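Diphthine synthase (Aeropyrum pernix, PDB 1WDE) probably catalyses the S-adenosyl-L-methionine-dependent trimethylation of a modified histidine in elongation factor 2, a step of diphthamide biosynthesis. Local coordinates at residues T23-D28 with Y116-S121; S40-G45 with A65-L70; V78-D83 with A110-R115; Y135-T140 with H168-L173. One frame throughout, in Å; residues are numbered along the deposited sequence.

Contact 1 (T23-D28 with Y116-S121); sequences TLEALD and YIPGVS
E25 and A26 meet I117 where the first turn of helix 24-32 packs beside the end of strand 113-117. This strand is outermost in the parallel five-stranded sheet of the tetrapyrrole methylase fold, and T23 is the N-cap of the helix. The apolar part is small. I117 CG2 stands anti to the backbone N and comes within 4.1 Å of A26 CB. V13 of strand 9-14 touches both residues.

E25 folds its side chain over this patch. Its CG sits between the backbone N and the carbonyl carbon (chi1 50°), and the chain runs extended from there. The E25 and I117 side chains cross obliquely, and E25 OE2 ends 3.5 Å from I117 CG2. The same oxygen lies near P118 CD.

T23 OG1 takes a weak capping bond from A26 N. No direct hydrogen bond joins the two segments, and the polar link is a water. The chain turns away past P118, where D93, a likely S-adenosyl-L-methionine ligand, accepts from G119 N. S121, another likely ligand, caps the next helix by bonding to Q124 N. Three groups grip the bridging water: T23 OG1 gives it a proton at 2.6 Å, and it donates to E25 OE2 at 2.8 Å and to P118 O at 2.6 Å.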
loop_
_atom_site.group_PDB
_atom_site.type_symbol
_atom_site.label_atom_id
_atom_site.label_comp_id
_atom_site.label_asym_id
_atom_site.label_seq_id
_atom_site.Cartn_x
_atom_site.Cartn_y
_atom_site.Cartn_z
ATOM N N THR A 23 -5.923 18.232 -2.104
ATOM C CA THR A 23 -5.324 19.463 -1.586
ATOM C C THR A 23 -5.662 20.582 -2.571
ATOM O O THR A 23 -6.016 20.321 -3.715
ATOM C CB THR A 23 -3.774 19.376 -1.440
ATOM O OG1 THR A 23 -3.193 19.049 -2.705
ATOM C CG2 THR A 23 -3.375 18.302 -0.382
ATOM N N LEU A 24 -5.565 21.820 -2.115
ATOM C CA LEU A 24 -5.847 22.976 -2.973
ATOM C C LEU A 24 -4.920 22.996 -4.198
ATOM O O LEU A 24 -5.368 23.200 -5.340
ATOM C CB LEU A 24 -5.674 24.265 -2.166
ATOM C CG LEU A 24 -6.577 24.360 -0.932
ATOM C CD1 LEU A 24 -6.238 25.609 -0.144
ATOM C CD2 LEU A 24 -8.038 24.373 -1.364
ATOM N N GLU A 25 -3.627 22.757 -3.983
ATOM C CA GLU A 25 -2.721 22.790 -5.129
ATOM C C GLU A 25 -2.992 21.682 -6.125
ATOM O O GLU A 25 -2.762 21.857 -7.332
ATOM C CB GLU A 25 -1.251 22.777 -4.687
ATOM C CG GLU A 25 -0.864 21.690 -3.688
ATOM C CD GLU A 25 0.648 21.587 -3.516
ATOM O OE1 GLU A 25 1.308 22.625 -3.272
ATOM O OE2 GLU A 25 1.170 20.462 -3.622
ATOM N N ALA A 26 -3.481 20.532 -5.654
ATOM C CA ALA A 26 -3.783 19.454 -6.588
ATOM C C ALA A 26 -5.002 19.866 -7.443
ATOM O O ALA A 26 -5.027 19.661 -8.657
ATOM C CB ALA A 26 -4.100 18.153 -5.832
ATOM N N LEU A 27 -6.022 20.401 -6.779
ATOM C CA LEU A 27 -7.237 20.845 -7.464
ATOM C C LEU A 27 -6.793 21.885 -8.507
ATOM O O LEU A 27 -7.115 21.774 -9.693
ATOM C CB LEU A 27 -8.218 21.471 -6.454
ATOM C CG LEU A 27 -8.959 20.562 -5.455
ATOM C CD1 LEU A 27 -9.600 21.385 -4.369
ATOM C CD2 LEU A 27 -10.012 19.745 -6.164
ATOM N N ASP A 28 -6.021 22.870 -8.053
ATOM C CA ASP A 28 -5.502 23.929 -8.923
ATOM C C ASP A 28 -4.726 23.353 -10.124
ATOM O O ASP A 28 -5.036 23.649 -11.284
ATOM C CB ASP A 28 -4.589 24.846 -8.113
ATOM C CG ASP A 28 -4.175 26.087 -8.880
ATOM O OD1 ASP A 28 -3.244 26.786 -8.418
ATOM O OD2 ASP A 28 -4.781 26.371 -9.936
ATOM N N TYR A 116 5.863 16.914 -9.117
ATOM C CA TYR A 116 5.219 15.882 -8.314
ATOM C C TYR A 116 4.337 16.604 -7.302
ATOM O O TYR A 116 4.838 17.298 -6.416
ATOM C CB TYR A 116 6.288 15.012 -7.619
ATOM C CG TYR A 116 5.828 14.316 -6.345
ATOM C CD1 TYR A 116 4.559 13.741 -6.249
ATOM C CD2 TYR A 116 6.669 14.224 -5.246
ATOM C CE1 TYR A 116 4.149 13.097 -5.080
ATOM C CE2 TYR A 116 6.268 13.577 -4.074
ATOM C CZ TYR A 116 5.009 13.025 -4.001
ATOM O OH TYR A 116 4.600 12.430 -2.829
ATOM N N ILE A 117 3.020 16.476 -7.460
ATOM C CA ILE A 117 2.098 17.122 -6.525
ATOM C C ILE A 117 1.641 16.022 -5.561
ATOM O O ILE A 117 0.937 15.105 -5.956
ATOM C CB ILE A 117 0.867 17.718 -7.245
ATOM C CG1 ILE A 117 1.324 18.682 -8.352
ATOM C CG2 ILE A 117 -0.013 18.473 -6.220
ATOM C CD1 ILE A 117 2.273 19.759 -7.850
ATOM N N PRO A 118 2.047 16.102 -4.285
ATOM C CA PRO A 118 1.626 15.039 -3.358
ATOM C C PRO A 118 0.148 14.961 -2.964
ATOM O O PRO A 118 -0.585 15.955 -3.007
ATOM C CB PRO A 118 2.542 15.230 -2.144
ATOM C CG PRO A 118 3.045 16.628 -2.238
ATOM C CD PRO A 118 3.104 16.952 -3.711
ATOM N N GLY A 119 -0.281 13.747 -2.620
ATOM C CA GLY A 119 -1.647 13.520 -2.177
ATOM C C GLY A 119 -1.596 12.655 -0.925
ATOM O O GLY A 119 -0.582 11.988 -0.680
ATOM N N VAL A 120 -2.648 12.662 -0.112
ATOM C CA VAL A 120 -2.649 11.800 1.077
ATOM C C VAL A 120 -2.871 10.364 0.600
ATOM O O VAL A 120 -3.873 10.082 -0.073
ATOM C CB VAL A 120 -3.783 12.156 2.073
ATOM C CG1 VAL A 120 -3.801 11.138 3.223
ATOM C CG2 VAL A 120 -3.578 13.559 2.640
ATOM N N SER A 121 -1.950 9.447 0.911
ATOM C CA SER A 121 -2.184 8.077 0.471
ATOM C C SER A 121 -2.884 7.280 1.573
ATOM O O SER A 121 -2.764 7.595 2.766
ATOM C CB SER A 121 -0.891 7.388 0.048
ATOM O OG SER A 121 -0.195 6.893 1.145
HETATM O O HOH W 1 -0.688 18.548 -2.680
#

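Contact 2 (S40-G45 with A65-L70); sequences SYTMPG and ASRRDL
Y41 lays its ring against R67, the first residue of helix 67-71. The main interaction is CH-pi: R67 CB lies 3.7 Å from the Y41 ring centroid, 14° off the ring normal. R67 CA covers the same ring nearer the rim. The arginine chain bends at its third torsion (chi3 -69°), which turns NE back toward the ring. Its guanidinium then stands steeply to the ring, with the planes 76° apart. It presents an edge, and R67 NE is 3.1 Å from Y41 CE1.

Apolar contact comes at the ring edge, where L70 CD1 lies 3.9 Å from Y41 CE2. An alanine in place of Y41 would probably open a gap between R67 and L70 and leave the arginine chain free to turn.

The polar link across the contact is a water. It accepts from S40 N at 2.7 Å and donates to A65 O. Within 65-70, D69 OD2 is gripped by S66 N through its anti lone pair and by S66 OG from above the carboxylate plane, while D69 N returns a weak bond to S66 OG. D69 OD1 has a salt bridge to R73. This reciprocal S66-D69 pairing is the capping box of a helix N-terminus.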
loop_
_atom_site.group_PDB
_atom_site.type_symbol
_atom_site.label_atom_id
_atom_site.label_comp_id
_atom_site.label_asym_id
_atom_site.label_seq_id
_atom_site.Cartn_x
_atom_site.Cartn_y
_atom_site.Cartn_z
ATOM N N SER A 40 -7.217 4.622 -12.386
ATOM C CA SER A 40 -7.852 4.113 -11.187
ATOM C C SER A 40 -7.582 2.638 -10.982
ATOM O O SER A 40 -8.347 1.953 -10.308
ATOM C CB SER A 40 -9.353 4.373 -11.272
ATOM O OG SER A 40 -9.778 4.346 -12.622
ATOM N N TYR A 41 -6.486 2.152 -11.559
ATOM C CA TYR A 41 -6.121 0.746 -11.437
ATOM C C TYR A 41 -5.082 0.442 -10.349
ATOM O O TYR A 41 -4.974 -0.704 -9.903
ATOM C CB TYR A 41 -5.624 0.222 -12.789
ATOM C CG TYR A 41 -4.321 0.823 -13.265
ATOM C CD1 TYR A 41 -3.098 0.380 -12.760
ATOM C CD2 TYR A 41 -4.308 1.822 -14.235
ATOM C CE1 TYR A 41 -1.887 0.916 -13.217
ATOM C CE2 TYR A 41 -3.106 2.368 -14.699
ATOM C CZ TYR A 41 -1.898 1.908 -14.187
ATOM O OH TYR A 41 -0.709 2.423 -14.660
ATOM N N THR A 42 -4.314 1.447 -9.929
ATOM C CA THR A 42 -3.300 1.241 -8.888
ATOM C C THR A 42 -3.907 1.248 -7.492
ATOM O O THR A 42 -3.221 0.954 -6.512
ATOM C CB THR A 42 -2.186 2.337 -8.911
ATOM O OG1 THR A 42 -2.782 3.637 -8.814
ATOM C CG2 THR A 42 -1.349 2.246 -10.189
HETATM N N MSE A 43 -5.193 1.573 -7.405
HETATM C CA MSE A 43 -5.883 1.645 -6.118
HETATM C C MSE A 43 -7.301 1.039 -6.178
HETATM O O MSE A 43 -8.117 1.419 -7.020
HETATM C CB MSE A 43 -5.959 3.115 -5.663
HETATM C CG MSE A 43 -5.121 3.506 -4.417
HETATM SE SE MSE A 43 -3.153 3.411 -4.456
HETATM C CE MSE A 43 -2.869 2.429 -2.816
ATOM N N PRO A 44 -7.610 0.087 -5.277
ATOM C CA PRO A 44 -8.941 -0.538 -5.265
ATOM C C PRO A 44 -10.036 0.411 -4.763
ATOM O O PRO A 44 -9.762 1.326 -3.990
ATOM C CB PRO A 44 -8.742 -1.739 -4.340
ATOM C CG PRO A 44 -7.744 -1.228 -3.359
ATOM C CD PRO A 44 -6.743 -0.508 -4.244
ATOM N N GLY A 45 -11.271 0.188 -5.207
ATOM C CA GLY A 45 -12.378 1.032 -4.792
ATOM C C GLY A 45 -12.239 2.472 -5.260
ATOM O O GLY A 45 -12.771 3.391 -4.631
ATOM N N ALA A 65 -7.013 6.321 -18.200
ATOM C CA ALA A 65 -5.745 5.758 -18.647
ATOM C C ALA A 65 -5.598 4.358 -18.057
ATOM O O ALA A 65 -5.798 4.165 -16.861
ATOM C CB ALA A 65 -4.590 6.646 -18.199
ATOM N N SER A 66 -5.259 3.381 -18.892
ATOM C CA SER A 66 -5.099 2.008 -18.416
ATOM C C SER A 66 -3.645 1.732 -18.053
ATOM O O SER A 66 -2.762 2.546 -18.323
ATOM C CB SER A 66 -5.545 1.005 -19.482
ATOM O OG SER A 66 -4.492 0.735 -20.391
ATOM N N ARG A 67 -3.397 0.575 -17.449
ATOM C CA ARG A 67 -2.049 0.214 -17.052
ATOM C C ARG A 67 -1.102 0.098 -18.242
ATOM O O ARG A 67 -0.044 0.730 -18.256
ATOM C CB ARG A 67 -2.065 -1.093 -16.260
ATOM C CG ARG A 67 -0.682 -1.631 -15.951
ATOM C CD ARG A 67 -0.717 -2.675 -14.847
ATOM N NE ARG A 67 -1.044 -2.077 -13.556
ATOM C CZ ARG A 67 -0.948 -2.708 -12.391
ATOM N NH1 ARG A 67 -0.536 -3.967 -12.346
ATOM N NH2 ARG A 67 -1.258 -2.075 -11.268
ATOM N N ARG A 68 -1.473 -0.697 -19.240
ATOM C CA ARG A 68 -0.614 -0.855 -20.406
ATOM C C ARG A 68 -0.363 0.494 -21.068
ATOM O O ARG A 68 0.672 0.695 -21.694
ATOM C CB ARG A 68 -1.227 -1.842 -21.408
ATOM C CG ARG A 68 -1.228 -3.281 -20.906
ATOM C CD ARG A 68 -1.769 -4.273 -21.935
ATOM N NE ARG A 68 -0.867 -4.472 -23.070
ATOM C CZ ARG A 68 -0.969 -3.846 -24.240
ATOM N NH1 ARG A 68 -0.096 -4.102 -25.204
ATOM N NH2 ARG A 68 -1.946 -2.973 -24.455
ATOM N N ASP A 69 -1.302 1.424 -20.922
ATOM C CA ASP A 69 -1.130 2.751 -21.506
ATOM C C ASP A 69 0.023 3.473 -20.817
ATOM O O ASP A 69 0.874 4.075 -21.472
ATOM C CB ASP A 69 -2.404 3.587 -21.359
ATOM C CG ASP A 69 -3.528 3.113 -22.268
ATOM O OD1 ASP A 69 -3.300 2.986 -23.492
ATOM O OD2 ASP A 69 -4.646 2.874 -21.760
ATOM N N LEU A 70 0.056 3.404 -19.492
ATOM C CA LEU A 70 1.101 4.072 -18.734
ATOM C C LEU A 70 2.382 3.242 -18.656
ATOM O O LEU A 70 3.475 3.793 -18.538
ATOM C CB LEU A 70 0.589 4.407 -17.322
ATOM C CG LEU A 70 -0.743 5.171 -17.248
ATOM C CD1 LEU A 70 -1.072 5.518 -15.804
ATOM C CD2 LEU A 70 -0.657 6.445 -18.080
HETATM O O HOH W 2 -7.353 3.723 -14.921
#

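Contact 3 (V78-D83 with A110-R115); sequences VSRALD and AGVAVR
A110 O faces R80 along much of its side chain. It lies 3.5 Å above the plane of the R80 guanidinium, over its centre. R80 CZ is 3.6 Å from A110 O, and R80 CG is equally close to this oxygen. The carbonyl is thus met by the face of the charged group and by the aliphatic chain that carries it. No hydrogen bond crosses between the two segments.

The arginine reaches this place by an unusual route. Its first torsion is nearly eclipsed (chi1 -116°), and the chain bends at chi2 (-42°). R80 and V112 slide past each other in opposite directions, with R80 CG 4.0 Å from V112 CG2. The guanidinium end lies close to G111, where R80 NH2 is 4.0 Å from G111 CA. A side chain on G111 would collide with R80 NH2. It would also press on the carbonyl oxygen of A110, because G111 has a positive phi of 88°.

The deeper part is aliphatic. V78 CG1, anti to its backbone N, touches two methyls, A110 CB at 3.9 Å and V112 CG2 at 4.0 Å. L103 of helix 100-109 touches V78, while L10 and V8 touch V112. The contact therefore joins the loop after helix 74-77 to the turn that leads from helix 100-109 into strand 113-117.

The chemistry is graded from inside to outside. The two valines are buried, A110 is partly exposed, and the exposed R80 covers the outer side. The attraction of its charge for A110 O is probably electrostatic and weakly directed, so shape more than bonding would set the fit.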
loop_
_atom_site.group_PDB
_atom_site.type_symbol
_atom_site.label_atom_id
_atom_site.label_comp_id
_atom_site.label_asym_id
_atom_site.label_seq_id
_atom_site.Cartn_x
_atom_site.Cartn_y
_atom_site.Cartn_z
ATOM N N VAL A 78 4.288 10.908 -22.366
ATOM C CA VAL A 78 5.455 11.802 -22.305
ATOM C C VAL A 78 5.403 12.718 -23.528
ATOM O O VAL A 78 6.429 13.220 -23.993
ATOM C CB VAL A 78 6.759 11.004 -22.325
ATOM C CG1 VAL A 78 7.991 11.887 -22.107
ATOM C CG2 VAL A 78 6.825 9.922 -21.246
ATOM N N SER A 79 4.180 12.871 -23.978
ATOM C CA SER A 79 3.789 13.674 -25.154
ATOM C C SER A 79 4.788 14.837 -25.475
ATOM O O SER A 79 4.567 15.988 -25.061
ATOM C CB SER A 79 2.404 14.284 -24.894
ATOM O OG SER A 79 1.984 15.045 -26.012
ATOM N N ARG A 80 5.859 14.464 -26.225
ATOM C CA ARG A 80 6.942 15.400 -26.711
ATOM C C ARG A 80 6.707 15.646 -28.218
ATOM O O ARG A 80 7.620 15.497 -29.068
ATOM C CB ARG A 80 8.336 14.774 -26.500
ATOM C CG ARG A 80 9.223 15.556 -25.515
ATOM C CD ARG A 80 9.143 17.074 -25.700
ATOM N NE ARG A 80 10.312 17.781 -25.155
ATOM C CZ ARG A 80 11.509 17.816 -25.754
ATOM N NH1 ARG A 80 11.715 17.190 -26.920
ATOM N NH2 ARG A 80 12.576 18.461 -25.259
ATOM N N ALA A 81 5.475 16.005 -28.472
ATOM C CA ALA A 81 4.966 16.271 -29.805
ATOM C C ALA A 81 4.413 17.648 -29.829
ATOM O O ALA A 81 4.729 18.530 -30.620
ATOM C CB ALA A 81 3.897 15.259 -30.139
ATOM N N LEU A 82 3.558 17.993 -29.035
ATOM C CA LEU A 82 3.278 19.327 -29.165
ATOM C C LEU A 82 4.071 19.890 -27.995
ATOM O O LEU A 82 5.244 19.536 -27.874
ATOM C CB LEU A 82 1.819 19.442 -29.434
ATOM C CG LEU A 82 1.872 19.414 -30.978
ATOM C CD1 LEU A 82 0.590 19.635 -31.755
ATOM C CD2 LEU A 82 2.840 20.493 -31.474
ATOM N N ASP A 83 3.528 20.710 -27.205
ATOM C CA ASP A 83 4.229 21.300 -26.008
ATOM C C ASP A 83 3.096 21.693 -25.144
ATOM O O ASP A 83 2.426 22.681 -25.423
ATOM C CB ASP A 83 5.103 22.566 -26.382
ATOM C CG ASP A 83 6.376 22.316 -27.256
ATOM O OD1 ASP A 83 6.274 22.187 -28.532
ATOM O OD2 ASP A 83 7.562 22.249 -26.715
ATOM N N ALA A 110 13.588 12.681 -21.279
ATOM C CA ALA A 110 13.099 13.099 -22.589
ATOM C C ALA A 110 12.920 14.613 -22.672
ATOM O O ALA A 110 12.242 15.112 -23.567
ATOM C CB ALA A 110 11.783 12.408 -22.899
ATOM N N GLY A 111 13.516 15.334 -21.724
ATOM C CA GLY A 111 13.429 16.785 -21.721
ATOM C C GLY A 111 12.262 17.443 -21.002
ATOM O O GLY A 111 12.352 18.624 -20.653
ATOM N N VAL A 112 11.178 16.699 -20.780
ATOM C CA VAL A 112 9.981 17.226 -20.108
ATOM C C VAL A 112 10.176 17.606 -18.635
ATOM O O VAL A 112 10.832 16.890 -17.877
ATOM C CB VAL A 112 8.816 16.208 -20.180
ATOM C CG1 VAL A 112 7.565 16.795 -19.541
ATOM C CG2 VAL A 112 8.547 15.825 -21.627
ATOM N N ALA A 113 9.606 18.739 -18.232
ATOM C CA ALA A 113 9.704 19.179 -16.846
ATOM C C ALA A 113 8.678 18.369 -16.052
ATOM O O ALA A 113 7.546 18.203 -16.497
ATOM C CB ALA A 113 9.401 20.666 -16.737
ATOM N N VAL A 114 9.070 17.858 -14.888
ATOM C CA VAL A 114 8.149 17.052 -14.083
ATOM C C VAL A 114 7.870 17.642 -12.713
ATOM O O VAL A 114 8.790 17.988 -11.974
ATOM C CB VAL A 114 8.684 15.620 -13.892
ATOM C CG1 VAL A 114 7.755 14.841 -12.962
ATOM C CG2 VAL A 114 8.796 14.919 -15.248
ATOM N N ARG A 115 6.587 17.770 -12.384
ATOM C CA ARG A 115 6.188 18.302 -11.082
ATOM C C ARG A 115 5.442 17.188 -10.342
ATOM O O ARG A 115 4.512 16.581 -10.884
ATOM C CB ARG A 115 5.254 19.502 -11.249
ATOM C CG ARG A 115 5.785 20.587 -12.152
ATOM C CD ARG A 115 6.876 21.372 -11.476
ATOM N NE ARG A 115 6.347 22.439 -10.635
ATOM C CZ ARG A 115 7.101 23.171 -9.818
ATOM N NH1 ARG A 115 6.561 24.134 -9.078
ATOM N NH2 ARG A 115 8.398 22.922 -9.728
#

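Contact 4 (Y135-T140 with H168-L173); sequences YRFGGT and HTTALL
H168 turns the edge of its imidazole to the face of F137. The planes are 73° apart and the centroids 5.4 Å, a T-shaped pair. H168 CD2 stands over the centre of the phenyl ring. A water lies in the plane of the F137 ring, at its edge. H168 also packs on R136: H168 CE1 lies over one face of the guanidinium, toward its rim, and R136 CB is 3.6 Å from H168 CD2. H168 NE2 bonds to E257 OE2, and E257 OE1 forms a salt bridge with R136 NH1. H168 ND1 pairs with A251 N. An alanine in place of H168 would probably leave E257 OE2 and A251 N without these mates and take the imidazole edge from the F137 face, leaving only CB there.

The two strands are parallel neighbours in a beta-alpha-beta unit, with helix 153-165 between them. H168 N donates to R136 O at 2.7 Å, and G138 N to H168 O at 2.8 Å. A beta bulge then shifts the register by one residue. Beyond it, T170 N reaches G139 O only weakly. The water at the F137 edge is close to H168 O and G138 O and bonds to T170 OG1, which R127 holds too. T140 and T170 lie side by side, pointing the same way. T140 CG2 extends to L172 CG at 3.8 Å, one residue before L173, a probable S-adenosyl-L-methionine ligand.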
loop_
_atom_site.group_PDB
_atom_site.type_symbol
_atom_site.label_atom_id
_atom_site.label_comp_id
_atom_site.label_asym_id
_atom_site.label_seq_id
_atom_site.Cartn_x
_atom_site.Cartn_y
_atom_site.Cartn_z
ATOM N N TYR A 135 8.385 6.027 13.388
ATOM C CA TYR A 135 9.805 5.692 13.253
ATOM C C TYR A 135 10.098 4.201 13.108
ATOM O O TYR A 135 11.148 3.827 12.578
ATOM C CB TYR A 135 10.576 6.206 14.476
ATOM C CG TYR A 135 10.367 7.669 14.754
ATOM C CD1 TYR A 135 11.032 8.651 13.999
ATOM C CD2 TYR A 135 9.493 8.080 15.760
ATOM C CE1 TYR A 135 10.827 9.997 14.241
ATOM C CE2 TYR A 135 9.274 9.421 16.013
ATOM C CZ TYR A 135 9.943 10.374 15.255
ATOM O OH TYR A 135 9.734 11.695 15.530
ATOM N N ARG A 136 9.177 3.358 13.578
ATOM C CA ARG A 136 9.374 1.919 13.548
ATOM C C ARG A 136 8.823 1.208 12.343
ATOM O O ARG A 136 8.979 -0.006 12.224
ATOM C CB ARG A 136 8.805 1.266 14.826
ATOM C CG ARG A 136 9.541 1.681 16.102
ATOM C CD ARG A 136 9.194 0.783 17.273
ATOM N NE ARG A 136 9.738 -0.560 17.105
ATOM C CZ ARG A 136 9.343 -1.605 17.819
ATOM N NH1 ARG A 136 8.394 -1.443 18.739
ATOM N NH2 ARG A 136 9.894 -2.794 17.621
ATOM N N PHE A 137 8.151 1.932 11.453
ATOM C CA PHE A 137 7.650 1.269 10.259
ATOM C C PHE A 137 8.817 0.962 9.356
ATOM O O PHE A 137 9.713 1.806 9.161
ATOM C CB PHE A 137 6.623 2.127 9.512
ATOM C CG PHE A 137 5.253 2.071 10.129
ATOM C CD1 PHE A 137 4.918 2.910 11.182
ATOM C CD2 PHE A 137 4.344 1.091 9.738
ATOM C CE1 PHE A 137 3.712 2.774 11.856
ATOM C CE2 PHE A 137 3.108 0.940 10.418
ATOM C CZ PHE A 137 2.806 1.781 11.479
ATOM N N GLY A 138 8.824 -0.257 8.826
ATOM C CA GLY A 138 9.887 -0.668 7.930
ATOM C C GLY A 138 9.419 -0.898 6.499
ATOM O O GLY A 138 8.584 -0.144 5.968
ATOM N N GLY A 139 9.970 -1.930 5.866
ATOM C CA GLY A 139 9.621 -2.265 4.492
ATOM C C GLY A 139 8.140 -2.587 4.287
ATOM O O GLY A 139 7.424 -2.963 5.231
ATOM N N THR A 140 7.671 -2.403 3.056
ATOM C CA THR A 140 6.279 -2.674 2.708
ATOM C C THR A 140 6.251 -3.792 1.668
ATOM O O THR A 140 7.068 -3.801 0.751
ATOM C CB THR A 140 5.589 -1.413 2.111
ATOM O OG1 THR A 140 5.538 -0.377 3.101
ATOM C CG2 THR A 140 4.146 -1.741 1.654
ATOM N N HIS A 168 8.060 -2.562 11.968
ATOM C CA HIS A 168 6.685 -2.989 11.681
ATOM C C HIS A 168 6.530 -3.121 10.167
ATOM O O HIS A 168 6.997 -2.264 9.398
ATOM C CB HIS A 168 5.666 -1.953 12.154
ATOM C CG HIS A 168 5.808 -1.540 13.585
ATOM N ND1 HIS A 168 5.996 -2.443 14.612
ATOM C CD2 HIS A 168 5.651 -0.327 14.174
ATOM C CE1 HIS A 168 5.942 -1.806 15.769
ATOM N NE2 HIS A 168 5.731 -0.520 15.532
ATOM N N THR A 169 5.873 -4.191 9.736
ATOM C CA THR A 169 5.665 -4.420 8.314
ATOM C C THR A 169 4.314 -3.866 7.858
ATOM O O THR A 169 3.297 -3.989 8.551
ATOM C CB THR A 169 5.670 -5.936 7.984
ATOM O OG1 THR A 169 6.940 -6.507 8.321
ATOM C CG2 THR A 169 5.402 -6.154 6.501
ATOM N N THR A 170 4.303 -3.232 6.700
ATOM C CA THR A 170 3.046 -2.768 6.158
ATOM C C THR A 170 2.807 -3.783 5.048
ATOM O O THR A 170 3.688 -4.016 4.222
ATOM C CB THR A 170 3.136 -1.358 5.564
ATOM O OG1 THR A 170 3.443 -0.413 6.611
ATOM C CG2 THR A 170 1.766 -0.982 4.939
ATOM N N ALA A 171 1.655 -4.442 5.056
ATOM C CA ALA A 171 1.389 -5.423 4.017
ATOM C C ALA A 171 0.149 -5.005 3.241
ATOM O O ALA A 171 -0.965 -4.920 3.780
ATOM C CB ALA A 171 1.212 -6.811 4.627
ATOM N N LEU A 172 0.357 -4.719 1.963
ATOM C CA LEU A 172 -0.735 -4.298 1.106
ATOM C C LEU A 172 -1.387 -5.535 0.488
ATOM O O LEU A 172 -0.768 -6.595 0.362
ATOM C CB LEU A 172 -0.207 -3.377 0.001
ATOM C CG LEU A 172 0.624 -2.147 0.420
ATOM C CD1 LEU A 172 0.939 -1.323 -0.835
ATOM C CD2 LEU A 172 -0.123 -1.296 1.444
ATOM N N LEU A 173 -2.644 -5.387 0.096
ATOM C CA LEU A 173 -3.394 -6.480 -0.515
ATOM C C LEU A 173 -3.546 -6.224 -2.024
ATOM O O LEU A 173 -3.878 -5.119 -2.454
ATOM C CB LEU A 173 -4.782 -6.588 0.132
ATOM C CG LEU A 173 -4.830 -6.942 1.626
ATOM C CD1 LEU A 173 -6.193 -6.637 2.194
ATOM C CD2 LEU A 173 -4.487 -8.404 1.800
HETATM O O HOH W 3 5.911 -0.725 7.141
#

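Contacts 1, 2 and 3 belong to the parallel sheet and its helices, while contact 4 lies within the mixed sheet. Contacts 1 and 3 share strand 113-117, contact 1 at its end and contact 3 in the turn that leads into it. Contact 1 lies at the surface; the others are partly buried, and contact 4 is nearest the chain centre, about 9 Å away. Only contact 4 has direct hydrogen bonds between its segments. Contact 1 rests largely on a water bridge at an N-cap; contact 2 adds a similar bridge to tyrosine-arginine packing, and contact 3 uses methyls and an arginine over a carbonyl. Contacts 1 and 4 hold probable S-adenosyl-L-methionine ligands; contact 3 lies away from them.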